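Local structure of exotoxin type A (1FNU) at residues Y55-T60 with E91-S96. The protein probably acts as a superantigen toxin of the staphylococcal and streptococcal family, secreted by its bacterial host and associated with scarlet fever. Residues are numbered along the deposited sequence; the frame is centred on the assembly and turned at random.
Sequences YDKLKT and ENAERS. With CD (cadmium ion), chain H.
Arg-95 sets CG anti to its own carbonyl carbon and its chain then bends at chi3 (70°), which places NE, while Asp-56 tucks CG between its backbone N and carbonyl carbon (chi1 48°); the two side chains meet crossing at about a right angle. One N-H, that of NH1 of Arg-95, makes the direct bond, to OD2 of Asp-56 at 3.1 Å, in a salt bridge. The acceptor lies close to the guanidinium plane, but NH1 comes in from above the carboxylate, the two planes being 58° apart. The backbones join as well: N of Asp-56 donates to O of Arg-95 at 2.8 Å, a nearly straight bond, and CB of Tyr-55 rests 3.3 Å from the same oxygen. Two waters extend the grip. One, at the edge of the guanidinium, links NH1 of Arg-95 to O of Tyr-55; the other donates to OD1 of Asp-56 at 2.6 Å and accepts from N of Arg-95, so both carboxylate oxygens are engaged. Further along, CA of Ser-96 makes a CH···O contact with O of Lys-57 at 3.3 Å, and CB of Ser-96 packs 4.2 Å from CB of Lys-57. NZ of Lys-57 turns off to Asn-49, and the ring of Tyr-55 also leads away, its OH bonding His-32. Phe-23 of a second subunit makes a cation-pi contact with Arg-95. At the far end of 91-96, OE1 and OE2 of Glu-91 both bind a cadmium ion, each at 2.4 Å; a water and SG of Cys-90 of a third subunit also bind this metal. The contact joins the start of strand 57-61 to the loop entering strand 96-105, its parallel neighbour in the five-stranded sheet of the OB-fold domain, the Cys-87–Cys-98 disulfide tying this loop back to that strand.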
loop_
_atom_site.group_PDB
_atom_site.type_symbol
_atom_site.label_atom_id
_atom_site.label_comp_id
_atom_site.label_asym_id
_atom_site.label_seq_id
_atom_site.Cartn_x
_atom_site.Cartn_y
_atom_site.Cartn_z
ATOM N N TYR A 55 10.600 -11.174 -10.605
ATOM C CA TYR A 55 9.665 -11.749 -9.612
ATOM C C TYR A 55 9.909 -13.224 -9.278
ATOM O O TYR A 55 10.551 -13.935 -10.047
ATOM C CB TYR A 55 8.207 -11.621 -10.077
ATOM C CG TYR A 55 7.879 -12.565 -11.211
ATOM C CD1 TYR A 55 8.111 -12.207 -12.533
ATOM C CD2 TYR A 55 7.370 -13.798 -10.949
ATOM C CE1 TYR A 55 7.828 -13.077 -13.573
ATOM C CE2 TYR A 55 7.056 -14.726 -11.971
ATOM C CZ TYR A 55 7.285 -14.371 -13.286
ATOM O OH TYR A 55 6.975 -15.289 -14.280
ATOM N N ASP A 56 9.425 -13.660 -8.121
ATOM C CA ASP A 56 9.570 -15.097 -7.744
ATOM C C ASP A 56 8.369 -15.691 -7.037
ATOM O O ASP A 56 8.448 -16.774 -6.447
ATOM C CB ASP A 56 10.807 -15.364 -6.892
ATOM C CG ASP A 56 10.909 -14.418 -5.786
ATOM O OD1 ASP A 56 9.827 -14.108 -5.227
ATOM O OD2 ASP A 56 12.053 -13.997 -5.487
ATOM N N LYS A 57 7.256 -14.972 -7.141
ATOM C CA LYS A 57 5.962 -15.356 -6.608
ATOM C C LYS A 57 4.988 -14.700 -7.605
ATOM O O LYS A 57 5.158 -13.518 -7.942
ATOM C CB LYS A 57 5.783 -14.789 -5.196
ATOM C CG LYS A 57 6.713 -15.486 -4.165
ATOM C CD LYS A 57 6.320 -16.992 -4.001
ATOM C CE LYS A 57 7.424 -17.800 -3.233
ATOM N NZ LYS A 57 6.975 -19.261 -3.081
ATOM N N LEU A 58 4.033 -15.457 -8.115
ATOM C CA LEU A 58 3.090 -14.926 -9.093
ATOM C C LEU A 58 1.697 -15.180 -8.642
ATOM O O LEU A 58 1.334 -16.321 -8.197
ATOM C CB LEU A 58 3.318 -15.583 -10.478
ATOM C CG LEU A 58 2.229 -15.457 -11.624
ATOM C CD1 LEU A 58 2.052 -14.007 -12.007
ATOM C CD2 LEU A 58 2.641 -16.247 -12.929
ATOM N N LYS A 59 0.869 -14.161 -8.778
ATOM C CA LYS A 59 -0.529 -14.354 -8.395
ATOM C C LYS A 59 -1.470 -14.073 -9.580
ATOM O O LYS A 59 -1.263 -13.127 -10.337
ATOM C CB LYS A 59 -0.947 -13.405 -7.238
ATOM C CG LYS A 59 -2.373 -13.619 -6.831
ATOM C CD LYS A 59 -2.864 -12.476 -5.899
ATOM C CE LYS A 59 -3.293 -11.209 -6.657
ATOM N NZ LYS A 59 -4.071 -10.317 -5.786
ATOM N N THR A 60 -2.456 -14.968 -9.781
ATOM C CA THR A 60 -3.518 -14.736 -10.761
ATOM C C THR A 60 -4.880 -14.664 -10.124
ATOM O O THR A 60 -5.241 -15.523 -9.268
ATOM C CB THR A 60 -3.624 -15.765 -11.884
ATOM O OG1 THR A 60 -4.753 -15.408 -12.669
ATOM C CG2 THR A 60 -3.806 -17.262 -11.323
ATOM N N GLU A 91 2.449 -10.718 2.628
ATOM C CA GLU A 91 3.149 -9.671 3.475
ATOM C C GLU A 91 4.670 -9.793 3.415
ATOM O O GLU A 91 5.412 -8.811 3.631
ATOM C CB GLU A 91 2.689 -9.876 4.930
ATOM C CG GLU A 91 2.713 -11.389 5.339
ATOM C CD GLU A 91 1.915 -11.629 6.635
ATOM O OE1 GLU A 91 0.804 -11.052 6.771
ATOM O OE2 GLU A 91 2.396 -12.415 7.470
ATOM N N ASN A 92 5.127 -11.018 3.132
ATOM C CA ASN A 92 6.578 -11.351 3.049
ATOM C C ASN A 92 7.176 -11.402 1.626
ATOM O O ASN A 92 8.369 -11.621 1.466
ATOM C CB ASN A 92 6.885 -12.758 3.675
ATOM C CG ASN A 92 6.429 -12.920 5.103
ATOM O OD1 ASN A 92 6.555 -12.062 5.918
ATOM N ND2 ASN A 92 5.918 -14.097 5.405
ATOM N N ALA A 93 6.365 -11.265 0.583
ATOM C CA ALA A 93 6.887 -11.365 -0.796
ATOM C C ALA A 93 7.342 -9.973 -1.277
ATOM O O ALA A 93 6.522 -9.052 -1.315
ATOM C CB ALA A 93 5.826 -11.931 -1.675
ATOM N N GLU A 94 8.623 -9.777 -1.558
ATOM C CA GLU A 94 9.129 -8.450 -2.027
ATOM C C GLU A 94 9.329 -8.464 -3.517
ATOM O O GLU A 94 9.674 -7.461 -4.143
ATOM C CB GLU A 94 10.476 -8.101 -1.369
ATOM C CG GLU A 94 10.346 -8.036 0.188
ATOM C CD GLU A 94 11.242 -7.042 0.790
ATOM O OE1 GLU A 94 10.938 -5.832 0.625
ATOM O OE2 GLU A 94 12.238 -7.442 1.435
ATOM N N ARG A 95 9.116 -9.627 -4.072
ATOM C CA ARG A 95 9.306 -9.782 -5.528
ATOM C C ARG A 95 8.144 -10.421 -6.188
ATOM O O ARG A 95 8.296 -11.466 -6.804
ATOM C CB ARG A 95 10.593 -10.581 -5.795
ATOM C CG ARG A 95 11.782 -9.895 -5.125
ATOM C CD ARG A 95 13.178 -10.500 -5.527
ATOM N NE ARG A 95 13.603 -10.223 -6.942
ATOM C CZ ARG A 95 13.481 -11.043 -7.978
ATOM N NH1 ARG A 95 12.938 -12.253 -7.838
ATOM N NH2 ARG A 95 13.924 -10.661 -9.178
ATOM N N SER A 96 6.961 -9.845 -6.070
ATOM C CA SER A 96 5.856 -10.536 -6.752
ATOM C C SER A 96 5.394 -9.862 -8.041
ATOM O O SER A 96 5.791 -8.730 -8.312
ATOM C CB SER A 96 4.670 -10.792 -5.788
ATOM O OG SER A 96 4.440 -9.702 -4.942
HETATM CD CD CD H . 0.498 -12.259 8.868
HETATM O O HOH W 1 13.306 -14.009 -10.350
HETATM O O HOH W 2 8.796 -12.509 -3.395
HETATM O O HOH W 3 1.727 -13.536 10.717
#